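Local coordinates for uncharacterized hypothetical protein (Parabacteroides merdae, PDB 4EI0) that is of unknown function but belongs to the DUF4466 (PF14725) family, with a mainly beta fold built of antiparallel sheets, at residues C20-L25 / G144-S149; S59-T64 / N93-V98; Y112-P117 / K123-S128; D242-D247 / S251-D256. All coordinates share one frame; numbering follows the deposited sequence.

Contact 1 of 4, residues C20-L25 / G144-S149; sequences CIKRSL and GPYKIS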
loop_
_atom_site.group_PDB
_atom_site.type_symbol
_atom_site.label_atom_id
_atom_site.label_comp_id
_atom_site.label_asym_id
_atom_site.label_seq_id
_atom_site.Cartn_x
_atom_site.Cartn_y
_atom_site.Cartn_z
ATOM N N CYS B 20 5.161 -15.984 -2.712
ATOM C CA CYS B 20 6.515 -15.478 -2.629
ATOM C C CYS B 20 7.140 -15.498 -4.002
ATOM O O CYS B 20 6.976 -16.470 -4.725
ATOM C CB CYS B 20 7.345 -16.304 -1.620
ATOM S SG CYS B 20 8.862 -15.441 -1.127
ATOM N N ILE B 21 7.848 -14.428 -4.356
ATOM C CA ILE B 21 8.517 -14.311 -5.662
ATOM C C ILE B 21 9.995 -13.980 -5.463
ATOM O O ILE B 21 10.342 -13.145 -4.660
ATOM C CB ILE B 21 7.800 -13.322 -6.637
ATOM C CG1 ILE B 21 8.015 -11.848 -6.271
ATOM C CG2 ILE B 21 6.305 -13.647 -6.715
ATOM C CD1 ILE B 21 7.707 -10.864 -7.396
ATOM N N LYS B 22 10.873 -14.708 -6.145
ATOM C CA LYS B 22 12.286 -14.387 -6.143
ATOM C C LYS B 22 12.425 -13.102 -6.936
ATOM O O LYS B 22 11.916 -13.024 -8.043
ATOM C CB LYS B 22 13.082 -15.535 -6.803
ATOM C CG LYS B 22 14.601 -15.327 -6.810
ATOM C CD LYS B 22 15.346 -16.599 -7.184
ATOM C CE LYS B 22 16.778 -16.295 -7.666
ATOM N NZ LYS B 22 16.851 -15.896 -9.098
ATOM N N ARG B 23 13.025 -12.073 -6.369
ATOM C CA ARG B 23 13.245 -10.807 -7.103
ATOM C C ARG B 23 14.524 -10.860 -7.935
ATOM O O ARG B 23 14.564 -10.409 -9.059
ATOM C CB ARG B 23 13.216 -9.599 -6.165
ATOM C CG ARG B 23 11.771 -9.191 -5.856
ATOM C CD ARG B 23 11.625 -8.320 -4.613
ATOM N NE ARG B 23 12.439 -7.101 -4.633
ATOM C CZ ARG B 23 12.126 -5.971 -5.277
ATOM N NH1 ARG B 23 11.013 -5.869 -6.000
ATOM N NH2 ARG B 23 12.944 -4.925 -5.198
ATOM N N SER B 24 15.558 -11.473 -7.396
ATOM C CA SER B 24 16.769 -11.702 -8.177
ATOM C C SER B 24 16.448 -12.375 -9.530
ATOM O O SER B 24 15.634 -13.323 -9.615
ATOM C CB SER B 24 17.758 -12.557 -7.350
ATOM O OG SER B 24 17.904 -12.032 -6.005
ATOM N N LEU B 25 17.137 -11.964 -10.584
ATOM C CA LEU B 25 16.838 -12.462 -11.941
ATOM C C LEU B 25 17.309 -13.923 -12.181
ATOM O O LEU B 25 18.398 -14.311 -11.728
ATOM C CB LEU B 25 17.491 -11.559 -12.978
ATOM C CG LEU B 25 17.295 -10.061 -12.801
ATOM C CD1 LEU B 25 18.208 -9.307 -13.765
ATOM C CD2 LEU B 25 15.809 -9.730 -12.986
ATOM N N GLY B 144 12.648 -22.778 -4.655
ATOM C CA GLY B 144 13.876 -23.447 -4.966
ATOM C C GLY B 144 13.709 -24.921 -5.264
ATOM O O GLY B 144 12.594 -25.433 -5.253
ATOM N N PRO B 145 14.822 -25.646 -5.475
ATOM C CA PRO B 145 16.167 -25.183 -5.165
ATOM C C PRO B 145 16.741 -24.268 -6.190
ATOM O O PRO B 145 16.286 -24.215 -7.310
ATOM C CB PRO B 145 16.983 -26.473 -5.092
ATOM C CG PRO B 145 16.260 -27.426 -5.955
ATOM C CD PRO B 145 14.809 -27.073 -5.826
ATOM N N TYR B 146 17.702 -23.473 -5.750
ATOM C CA TYR B 146 18.412 -22.580 -6.600
ATOM C C TYR B 146 19.911 -22.930 -6.584
ATOM O O TYR B 146 20.469 -23.187 -5.515
ATOM C CB TYR B 146 18.249 -21.154 -6.096
ATOM C CG TYR B 146 16.830 -20.638 -6.081
ATOM C CD1 TYR B 146 16.145 -20.394 -7.294
ATOM C CD2 TYR B 146 16.172 -20.409 -4.897
ATOM C CE1 TYR B 146 14.846 -19.946 -7.306
ATOM C CE2 TYR B 146 14.843 -19.968 -4.876
ATOM C CZ TYR B 146 14.197 -19.717 -6.066
ATOM O OH TYR B 146 12.917 -19.230 -6.047
ATOM N N LYS B 147 20.549 -22.869 -7.752
ATOM C CA LYS B 147 21.966 -23.255 -7.920
ATOM C C LYS B 147 22.862 -22.118 -7.474
ATOM O O LYS B 147 22.652 -20.973 -7.839
ATOM C CB LYS B 147 22.271 -23.649 -9.389
ATOM N N ILE B 148 23.867 -22.418 -6.648
ATOM C CA ILE B 148 24.853 -21.403 -6.237
ATOM C C ILE B 148 26.120 -21.694 -7.088
ATOM O O ILE B 148 26.566 -22.862 -7.211
ATOM C CB ILE B 148 25.170 -21.508 -4.715
ATOM C CG1 ILE B 148 23.881 -21.452 -3.859
ATOM C CG2 ILE B 148 26.190 -20.483 -4.289
ATOM C CD1 ILE B 148 23.028 -20.209 -4.011
ATOM N N SER B 149 26.661 -20.649 -7.683
ATOM C CA SER B 149 27.787 -20.712 -8.555
ATOM C C SER B 149 29.033 -21.171 -7.764
ATOM O O SER B 149 29.103 -20.980 -6.575
ATOM C CB SER B 149 28.037 -19.320 -9.075
ATOM O OG SER B 149 29.197 -19.270 -9.871
#

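Contact 2 of 4, residues S59-T64 / N93-V98; sequences SIAGAT and NGTTTV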
loop_
_atom_site.group_PDB
_atom_site.type_symbol
_atom_site.label_atom_id
_atom_site.label_comp_id
_atom_site.label_asym_id
_atom_site.label_seq_id
_atom_site.Cartn_x
_atom_site.Cartn_y
_atom_site.Cartn_z
ATOM N N SER B 59 17.885 -23.867 3.497
ATOM C CA SER B 59 18.426 -25.226 3.591
ATOM C C SER B 59 19.913 -25.193 3.991
ATOM O O SER B 59 20.412 -26.166 4.466
ATOM C CB SER B 59 18.235 -25.988 2.270
ATOM O OG SER B 59 18.906 -25.334 1.239
ATOM N N ILE B 60 20.588 -24.080 3.768
ATOM C CA ILE B 60 21.949 -23.865 4.234
ATOM C C ILE B 60 21.896 -22.479 4.889
ATOM O O ILE B 60 21.415 -21.492 4.296
ATOM C CB ILE B 60 22.961 -23.863 3.077
ATOM C CG1 ILE B 60 23.058 -25.241 2.390
ATOM C CG2 ILE B 60 24.313 -23.465 3.594
ATOM C CD1 ILE B 60 23.830 -25.196 1.083
ATOM N N ALA B 61 22.402 -22.389 6.110
ATOM C CA ALA B 61 22.294 -21.167 6.878
ATOM C C ALA B 61 22.932 -20.011 6.153
ATOM O O ALA B 61 24.049 -20.126 5.680
ATOM C CB ALA B 61 22.975 -21.363 8.229
ATOM N N GLY B 62 22.264 -18.874 6.111
ATOM C CA GLY B 62 22.802 -17.732 5.395
ATOM C C GLY B 62 23.984 -17.099 6.111
ATOM O O GLY B 62 24.105 -17.274 7.303
ATOM N N ALA B 63 24.828 -16.337 5.408
ATOM C CA ALA B 63 25.897 -15.575 6.072
ATOM C C ALA B 63 25.283 -14.453 6.905
ATOM O O ALA B 63 24.119 -14.062 6.703
ATOM C CB ALA B 63 26.888 -14.966 5.052
ATOM N N THR B 64 26.104 -13.865 7.766
ATOM C CA THR B 64 25.692 -12.689 8.524
ATOM C C THR B 64 25.198 -11.589 7.618
ATOM O O THR B 64 25.780 -11.325 6.597
ATOM C CB THR B 64 26.816 -12.128 9.391
ATOM O OG1 THR B 64 27.246 -13.165 10.264
ATOM C CG2 THR B 64 26.281 -10.964 10.240
ATOM N N ASN B 93 18.682 -17.164 13.478
ATOM C CA ASN B 93 19.498 -18.130 14.152
ATOM C C ASN B 93 19.732 -19.321 13.197
ATOM O O ASN B 93 18.800 -20.083 12.916
ATOM C CB ASN B 93 18.821 -18.476 15.489
ATOM C CG ASN B 93 18.606 -17.222 16.368
ATOM O OD1 ASN B 93 17.497 -16.686 16.436
ATOM N ND2 ASN B 93 19.696 -16.707 16.975
ATOM N N GLY B 94 20.958 -19.449 12.692
ATOM C CA GLY B 94 21.307 -20.521 11.741
ATOM C C GLY B 94 20.464 -20.384 10.475
ATOM O O GLY B 94 20.462 -19.358 9.797
ATOM N N THR B 95 19.685 -21.416 10.192
ATOM C CA THR B 95 18.834 -21.439 9.011
ATOM C C THR B 95 17.561 -20.613 9.076
ATOM O O THR B 95 16.918 -20.421 8.050
ATOM C CB THR B 95 18.358 -22.860 8.771
ATOM O OG1 THR B 95 17.655 -23.317 9.948
ATOM C CG2 THR B 95 19.568 -23.788 8.527
ATOM N N THR B 96 17.179 -20.142 10.265
ATOM C CA THR B 96 15.836 -19.588 10.488
ATOM C C THR B 96 15.837 -18.109 10.821
ATOM O O THR B 96 16.473 -17.684 11.786
ATOM C CB THR B 96 15.128 -20.392 11.601
ATOM O OG1 THR B 96 15.175 -21.755 11.192
ATOM C CG2 THR B 96 13.621 -19.985 11.824
ATOM N N THR B 97 15.109 -17.354 10.016
ATOM C CA THR B 97 14.924 -15.925 10.196
ATOM C C THR B 97 13.461 -15.690 10.591
ATOM O O THR B 97 12.581 -16.160 9.908
ATOM C CB THR B 97 15.238 -15.165 8.906
ATOM O OG1 THR B 97 16.606 -15.371 8.540
ATOM C CG2 THR B 97 14.903 -13.663 9.055
ATOM N N VAL B 98 13.222 -14.980 11.686
ATOM C CA VAL B 98 11.861 -14.691 12.126
ATOM C C VAL B 98 11.718 -13.199 12.286
ATOM O O VAL B 98 12.680 -12.489 12.650
ATOM C CB VAL B 98 11.537 -15.418 13.442
ATOM C CG1 VAL B 98 12.375 -14.851 14.584
ATOM C CG2 VAL B 98 10.037 -15.371 13.723
HETATM O O HOH W 1 22.602 -17.562 9.477
HETATM O O HOH W 2 19.721 -18.434 7.297
#

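Contact 3 of 4, residues Y112-P117 / K123-S128; sequences YYYIIP and KDVQFS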
loop_
_atom_site.group_PDB
_atom_site.type_symbol
_atom_site.label_atom_id
_atom_site.label_comp_id
_atom_site.label_asym_id
_atom_site.label_seq_id
_atom_site.Cartn_x
_atom_site.Cartn_y
_atom_site.Cartn_z
ATOM N N TYR B 112 12.981 -10.405 1.930
ATOM C CA TYR B 112 13.978 -11.228 2.604
ATOM C C TYR B 112 15.230 -11.283 1.746
ATOM O O TYR B 112 15.146 -11.474 0.517
ATOM C CB TYR B 112 13.428 -12.626 2.809
ATOM C CG TYR B 112 14.412 -13.714 3.212
ATOM C CD1 TYR B 112 14.897 -13.812 4.503
ATOM C CD2 TYR B 112 14.788 -14.695 2.316
ATOM C CE1 TYR B 112 15.777 -14.805 4.873
ATOM C CE2 TYR B 112 15.677 -15.684 2.667
ATOM C CZ TYR B 112 16.153 -15.745 3.940
ATOM O OH TYR B 112 16.990 -16.756 4.299
ATOM N N TYR B 113 16.362 -11.116 2.410
ATOM C CA TYR B 113 17.682 -11.102 1.809
ATOM C C TYR B 113 18.506 -12.239 2.397
ATOM O O TYR B 113 18.775 -12.264 3.596
ATOM C CB TYR B 113 18.338 -9.756 2.095
ATOM C CG TYR B 113 17.609 -8.614 1.444
ATOM C CD1 TYR B 113 17.914 -8.213 0.153
ATOM C CD2 TYR B 113 16.625 -7.931 2.123
ATOM C CE1 TYR B 113 17.258 -7.155 -0.438
ATOM C CE2 TYR B 113 15.958 -6.875 1.549
ATOM C CZ TYR B 113 16.277 -6.496 0.275
ATOM O OH TYR B 113 15.582 -5.496 -0.266
ATOM N N TYR B 114 18.834 -13.227 1.566
ATOM C CA TYR B 114 19.686 -14.318 1.954
ATOM C C TYR B 114 21.083 -13.965 1.463
ATOM O O TYR B 114 21.271 -13.783 0.257
ATOM C CB TYR B 114 19.237 -15.590 1.290
ATOM C CG TYR B 114 20.089 -16.791 1.512
ATOM C CD1 TYR B 114 19.996 -17.513 2.683
ATOM C CD2 TYR B 114 20.942 -17.274 0.527
ATOM C CE1 TYR B 114 20.735 -18.677 2.889
ATOM C CE2 TYR B 114 21.689 -18.449 0.721
ATOM C CZ TYR B 114 21.603 -19.129 1.897
ATOM O OH TYR B 114 22.306 -20.262 2.121
ATOM N N ILE B 115 22.061 -13.886 2.372
ATOM C CA ILE B 115 23.457 -13.611 1.960
ATOM C C ILE B 115 24.100 -14.996 1.785
ATOM O O ILE B 115 24.137 -15.776 2.708
ATOM C CB ILE B 115 24.221 -12.747 2.957
ATOM C CG1 ILE B 115 23.481 -11.446 3.286
ATOM C CG2 ILE B 115 25.587 -12.343 2.378
ATOM C CD1 ILE B 115 23.207 -10.541 2.094
ATOM N N ILE B 116 24.553 -15.298 0.562
ATOM C CA ILE B 116 25.050 -16.612 0.155
ATOM C C ILE B 116 26.332 -16.899 0.897
ATOM O O ILE B 116 27.255 -16.105 0.827
ATOM C CB ILE B 116 25.231 -16.687 -1.419
ATOM C CG1 ILE B 116 23.913 -16.408 -2.132
ATOM C CG2 ILE B 116 25.755 -18.012 -1.876
ATOM C CD1 ILE B 116 24.018 -16.067 -3.604
ATOM N N PRO B 117 26.382 -18.018 1.678
ATOM C CA PRO B 117 27.553 -18.265 2.536
ATOM C C PRO B 117 28.552 -19.124 1.768
ATOM O O PRO B 117 28.156 -19.808 0.824
ATOM C CB PRO B 117 26.966 -19.078 3.672
ATOM C CG PRO B 117 25.933 -19.945 2.957
ATOM C CD PRO B 117 25.320 -19.018 1.951
ATOM N N LYS B 123 26.558 -25.445 -4.464
ATOM C CA LYS B 123 25.460 -26.353 -4.023
ATOM C C LYS B 123 24.119 -25.752 -4.398
ATOM O O LYS B 123 24.079 -24.741 -5.036
ATOM C CB LYS B 123 25.528 -26.600 -2.521
ATOM C CG LYS B 123 26.773 -27.329 -2.060
ATOM C CD LYS B 123 26.924 -27.204 -0.556
ATOM C CE LYS B 123 28.314 -27.593 -0.081
ATOM N NZ LYS B 123 28.483 -29.043 -0.182
ATOM N N ASP B 124 23.035 -26.377 -3.999
ATOM C CA ASP B 124 21.684 -25.860 -4.231
ATOM C C ASP B 124 21.203 -25.314 -2.879
ATOM O O ASP B 124 21.625 -25.806 -1.827
ATOM C CB ASP B 124 20.736 -27.004 -4.655
ATOM C CG ASP B 124 20.783 -27.327 -6.172
ATOM O OD1 ASP B 124 21.678 -26.873 -6.908
ATOM O OD2 ASP B 124 19.874 -28.054 -6.645
ATOM N N VAL B 125 20.343 -24.301 -2.889
ATOM C CA VAL B 125 19.717 -23.827 -1.653
ATOM C C VAL B 125 18.221 -23.689 -1.894
ATOM O O VAL B 125 17.794 -23.198 -2.951
ATOM C CB VAL B 125 20.227 -22.448 -1.165
ATOM C CG1 VAL B 125 19.581 -22.091 0.183
ATOM C CG2 VAL B 125 21.747 -22.408 -1.036
ATOM N N GLN B 126 17.423 -24.116 -0.928
ATOM C CA GLN B 126 15.961 -23.950 -1.022
ATOM C C GLN B 126 15.437 -23.286 0.227
ATOM O O GLN B 126 16.131 -23.183 1.258
ATOM C CB GLN B 126 15.233 -25.259 -1.282
ATOM C CG GLN B 126 15.438 -26.297 -0.226
ATOM C CD GLN B 126 14.918 -27.637 -0.678
ATOM O OE1 GLN B 126 15.343 -28.177 -1.697
ATOM N NE2 GLN B 126 13.991 -28.183 0.080
ATOM N N PHE B 127 14.198 -22.823 0.131
ATOM C CA PHE B 127 13.624 -21.952 1.133
ATOM C C PHE B 127 12.169 -22.317 1.459
ATOM O O PHE B 127 11.365 -22.579 0.562
ATOM C CB PHE B 127 13.661 -20.529 0.625
ATOM C CG PHE B 127 15.034 -20.015 0.360
ATOM C CD1 PHE B 127 15.766 -19.428 1.363
ATOM C CD2 PHE B 127 15.605 -20.158 -0.889
ATOM C CE1 PHE B 127 17.054 -18.994 1.124
ATOM C CE2 PHE B 127 16.892 -19.683 -1.152
ATOM C CZ PHE B 127 17.599 -19.079 -0.142
ATOM N N SER B 128 11.845 -22.297 2.745
ATOM C CA SER B 128 10.472 -22.454 3.208
ATOM C C SER B 128 10.027 -21.227 3.987
ATOM O O SER B 128 10.535 -20.948 5.085
ATOM C CB SER B 128 10.354 -23.721 4.051
ATOM O OG SER B 128 8.982 -23.852 4.441
#

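Contact 4 of 4, residues D242-D247 / S251-D256; sequences DRQLSD and SKFIDD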
loop_
_atom_site.group_PDB
_atom_site.type_symbol
_atom_site.label_atom_id
_atom_site.label_comp_id
_atom_site.label_asym_id
_atom_site.label_seq_id
_atom_site.Cartn_x
_atom_site.Cartn_y
_atom_site.Cartn_z
ATOM N N ASP B 242 29.628 -7.750 -18.518
ATOM C CA ASP B 242 28.956 -8.647 -17.658
ATOM C C ASP B 242 28.208 -7.727 -16.701
ATOM O O ASP B 242 28.771 -6.747 -16.191
ATOM C CB ASP B 242 30.012 -9.514 -16.983
ATOM C CG ASP B 242 29.436 -10.374 -15.885
ATOM O OD1 ASP B 242 29.016 -9.828 -14.858
ATOM O OD2 ASP B 242 29.370 -11.597 -16.090
ATOM N N ARG B 243 26.947 -8.018 -16.478
ATOM C CA ARG B 243 26.095 -7.097 -15.701
ATOM C C ARG B 243 26.573 -6.991 -14.242
ATOM O O ARG B 243 26.511 -5.920 -13.633
ATOM C CB ARG B 243 24.626 -7.567 -15.743
ATOM C CG ARG B 243 23.540 -6.496 -15.854
ATOM C CD ARG B 243 23.808 -5.258 -15.008
ATOM N NE ARG B 243 22.617 -4.414 -14.861
ATOM C CZ ARG B 243 22.482 -3.438 -13.959
ATOM N NH1 ARG B 243 23.443 -3.171 -13.072
ATOM N NH2 ARG B 243 21.360 -2.732 -13.931
ATOM N N GLN B 244 27.111 -8.075 -13.707
ATOM C CA GLN B 244 27.618 -8.063 -12.331
ATOM C C GLN B 244 28.932 -7.345 -12.243
ATOM O O GLN B 244 29.217 -6.684 -11.271
ATOM C CB GLN B 244 27.725 -9.500 -11.781
ATOM C CG GLN B 244 26.372 -10.124 -11.641
ATOM C CD GLN B 244 26.368 -11.614 -11.365
ATOM O OE1 GLN B 244 27.039 -12.403 -12.037
ATOM N NE2 GLN B 244 25.481 -12.027 -10.470
ATOM N N LEU B 245 29.779 -7.486 -13.257
ATOM C CA LEU B 245 31.086 -6.840 -13.186
ATOM C C LEU B 245 31.080 -5.353 -13.562
ATOM O O LEU B 245 31.965 -4.619 -13.133
ATOM C CB LEU B 245 32.100 -7.591 -14.078
ATOM C CG LEU B 245 32.472 -9.025 -13.681
ATOM C CD1 LEU B 245 33.293 -9.601 -14.803
ATOM C CD2 LEU B 245 33.233 -9.049 -12.388
ATOM N N SER B 246 30.142 -4.930 -14.402
ATOM C CA SER B 246 30.175 -3.583 -14.983
ATOM C C SER B 246 29.009 -2.691 -14.582
ATOM O O SER B 246 29.053 -1.475 -14.801
ATOM C CB SER B 246 30.181 -3.686 -16.500
ATOM O OG SER B 246 28.854 -3.831 -16.930
ATOM N N ASP B 247 27.963 -3.276 -14.008
ATOM C CA ASP B 247 26.795 -2.493 -13.596
ATOM C C ASP B 247 26.263 -1.591 -14.740
ATOM O O ASP B 247 25.891 -0.452 -14.509
ATOM C CB ASP B 247 27.105 -1.641 -12.340
ATOM C CG ASP B 247 27.313 -2.472 -11.091
ATOM O OD1 ASP B 247 26.368 -2.585 -10.277
ATOM O OD2 ASP B 247 28.427 -2.997 -10.910
ATOM N N SER B 251 22.847 -6.250 -20.118
ATOM C CA SER B 251 24.045 -7.051 -20.262
ATOM C C SER B 251 23.671 -8.526 -20.138
ATOM O O SER B 251 22.529 -8.914 -19.847
ATOM C CB SER B 251 25.126 -6.666 -19.212
ATOM O OG SER B 251 26.235 -5.990 -19.808
ATOM N N LYS B 252 24.661 -9.335 -20.397
ATOM C CA LYS B 252 24.554 -10.720 -20.161
ATOM C C LYS B 252 25.461 -11.055 -18.973
ATOM O O LYS B 252 26.165 -10.199 -18.400
ATOM C CB LYS B 252 24.883 -11.463 -21.459
ATOM C CG LYS B 252 23.803 -11.244 -22.499
ATOM C CD LYS B 252 24.145 -11.863 -23.842
ATOM C CE LYS B 252 23.011 -11.591 -24.832
ATOM N NZ LYS B 252 23.192 -10.294 -25.550
ATOM N N PHE B 253 25.390 -12.309 -18.571
ATOM C CA PHE B 253 26.148 -12.767 -17.429
ATOM C C PHE B 253 27.086 -13.879 -17.885
ATOM O O PHE B 253 26.679 -14.788 -18.621
ATOM C CB PHE B 253 25.212 -13.307 -16.355
ATOM C CG PHE B 253 24.201 -12.300 -15.858
ATOM C CD1 PHE B 253 22.970 -12.188 -16.450
ATOM C CD2 PHE B 253 24.494 -11.479 -14.792
ATOM C CE1 PHE B 253 22.041 -11.283 -15.979
ATOM C CE2 PHE B 253 23.574 -10.537 -14.336
ATOM C CZ PHE B 253 22.348 -10.455 -14.939
ATOM N N ILE B 254 28.311 -13.820 -17.402
ATOM C CA ILE B 254 29.237 -14.943 -17.497
ATOM C C ILE B 254 28.921 -15.857 -16.345
ATOM O O ILE B 254 28.895 -15.422 -15.170
ATOM C CB ILE B 254 30.693 -14.477 -17.396
ATOM C CG1 ILE B 254 31.004 -13.515 -18.555
ATOM C CG2 ILE B 254 31.674 -15.652 -17.378
ATOM C CD1 ILE B 254 32.267 -12.726 -18.274
ATOM N N ASP B 255 28.688 -17.115 -16.660
ATOM C CA ASP B 255 28.345 -18.097 -15.634
ATOM C C ASP B 255 29.396 -19.215 -15.661
ATOM O O ASP B 255 30.379 -19.198 -16.465
ATOM C CB ASP B 255 26.891 -18.620 -15.819
ATOM C CG ASP B 255 26.276 -19.232 -14.528
ATOM O OD1 ASP B 255 26.968 -19.396 -13.503
ATOM O OD2 ASP B 255 25.079 -19.583 -14.565
ATOM N N ASP B 256 29.216 -20.179 -14.776
ATOM C CA ASP B 256 30.139 -21.304 -14.679
ATOM C C ASP B 256 30.368 -22.025 -16.038
ATOM O O ASP B 256 31.459 -22.419 -16.346
ATOM C CB ASP B 256 29.636 -22.325 -13.645
ATOM C CG ASP B 256 29.537 -21.753 -12.203
ATOM O OD1 ASP B 256 29.419 -20.533 -11.989
ATOM O OD2 ASP B 256 29.607 -22.578 -11.259
#

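Contact 1 of 4, residues C20-L25 / G144-S149
Lys22 and Tyr146 meet where the border strands of two beta sheets come together, a methylene chain laid over an aromatic face. The touching is done by the aliphatic part of the lysine. Its CD sits 3.4 Å from Tyr146 CE1. From the ring centroid that CD lies 3.8 Å away and 27° off the normal, which makes this a CH-pi contact. The two side chains run antiparallel to one another, and Lys22 CB comes abreast of the phenol oxygen, 3.8 Å from Tyr146 OH. With CG anti to the backbone N (chi1 -178°), the lysine chain runs out along the ring before it bends at its last torsion. That bend carries the ammonium back to its own segment, where NZ donates to Ser24 O at 2.9 Å from above the carbonyl plane. The fold explains the encounter: strand 17-22 is outermost, within the chain, in one sheet of a beta sandwich and strand 138-147 in the other, each bonded to its inner neighbour, Ile21 to Ala39 and Tyr146 to Val125. The opposite face of the tyrosine ring is met by Gly144 CA, 3.6 Å above its plane, so the ring is sandwiched between glycine backbone and lysine chain. With an alanine at Tyr146, the Lys22 methylenes would probably lose the surface they rest on, leaving a gap between the two border strands. Gly144 suits its place doubly, because a beta carbon there would crowd Tyr146 CD2 and clash with the preceding carbonyl oxygen.

Contact 2 of 4, residues S59-T64 / N93-V98
A tight turn leans on the loop after strand 51-58 through Thr95 and Ala61. From Thr95 CB the side chain forks. CG2, anti to the carbonyl carbon, is the branch that meets the loop, 4.0 Å from Ala61 N, with the Ala61 methyl CB 4.2 Å from the same CG2. OG1, at chi1 58°, takes the other branch and pairs with Thr96 OG1 at 3.2 Å; either hydroxyl could be the donor. The closer fit belongs to the alanine: Ala61 CB stands over the face of the Gly94-Thr95 peptide group, 3.5 Å from Gly94 C. No direct hydrogen bond joins the segments, and water supplies the polar link. One molecule donates to both Gly62 O and Gly94 O, while a second accepts from Gly62 N at 2.8 Å and also donates to Gly94 O, which therefore receives two water protons. Gly94, at the first corner of the turn, has the positive phi that glycine readily adopts, and backbone bonds join Asn93 and Thr96 in both directions. Such a pattern is that of a beta hairpin whose two-residue loop is a type II' turn, here linking strands 91-93 and 96-100.

Contact 3 of 4, residues Y112-P117 / K123-S128
Phe127 drives its edge into the face of Tyr114, and this T-shaped pair is the tight part of the contact. The ring planes stand 84° apart and the centroids are separated by 5.0 Å. Phe127 CE1 leads, 3.6 Å from Tyr114 CD1, while CZ follows and lies 3.8 Å from Tyr114 CG. The same CE1 also reaches Tyr112, but there it meets the rim of the ring, near its plane, at 3.9 Å from Tyr112 CE2. One phenylalanine edge is thus shared between two tyrosines that stand two residues apart on one strand. In both tyrosines the first torsion is close to extended, 167° for Tyr112 and 175° for Tyr114, which sends their rings across the interior in similar fashion. Here the principle of the beta sandwich is plain: strand 112-115 belongs to one sheet and strand 124-128 to the other, their axes pass 11.1 Å apart, and alternate residues fill the space between. Contact is longer at Val125, where CG1 comes obliquely to the tyrosine end, 3.8 Å from Tyr114 OH, and CG2 lies 3.9 Å from that oxygen. Tyr114 OH is nevertheless buried with a polar partner, since it hydrogen-bonds to Ile60 O. The intervening residues of the second strand face out: Asp124 and Gln126 lie exposed on the outer face of their sheet. On the first strand, the Tyr113 ring meets that of Tyr67.

Contact 4 of 4, residues D242-D247 / S251-D256
Hydrogen bonds come first: Ile254 N donates to Asp242 OD2 at 2.8 Å and 172°, nearly along the C-O bond, the straightest such bond of this contact. The other carboxylate oxygen serves the helix. Asp242 OD1 accepts from Leu245 N at 2.9 Å, on its anti side, and more weakly from Gln244 N. The first torsion, 171°, swings the carboxylate away from its own N, where it can serve both the helix start and the returning chain. The backbone adds Arg243 N to Lys252 O at 3.0 Å, and the same carbonyl receives a CA-H...O contact from Asp242. Ser246 OG and Ser246 N both donate to Asp242 O. Charge enters through Lys308, whose ammonium forms a salt bridge with Asp242 OD2 and also bonds to Gln244 OE1. An alanine at Asp242 would probably leave the amides of Leu245 and Ile254 without their acceptor and take from Lys308 its carboxylate partner.

Apolar contacts fill the flank. Phe253 CE2 presses on Arg243 CB at 3.5 Å, Gln244 CG lies at the phenylalanine ring edge, and the amide stands nearly upright to that ring, planes 83° apart. Ser251 CB packs on Arg243 CB at 3.6 Å. In the protein as it stands, Asp242 is the N-cap of helix 243-246, and it also ties down the loop leading to helix 256-261.

Contacts 1, 2 and 3 belong to one beta sandwich. The centre of contact 3 lies about 8 Å from those of contacts 1 and 2, and it touches both: Ile148 N lies 2.8 Å from Lys123 O, a probable hydrogen bond just past the ends of the neighbouring strands 138-147 and 124-133, and Ala63 N lies 2.8 Å from Ile115 O. Contacts 1 and 2 do not touch; their nearest atoms are about 6 Å apart. Contact 4 sits apart, among elements of the C-terminal half, its centre about 27 Å from that of contact 2. It meets contact 1 through Ser149 OG and Asp256 OD1, a probable hydrogen bond that links the two regions. No catalytic or ligand site has been assigned to relate them to.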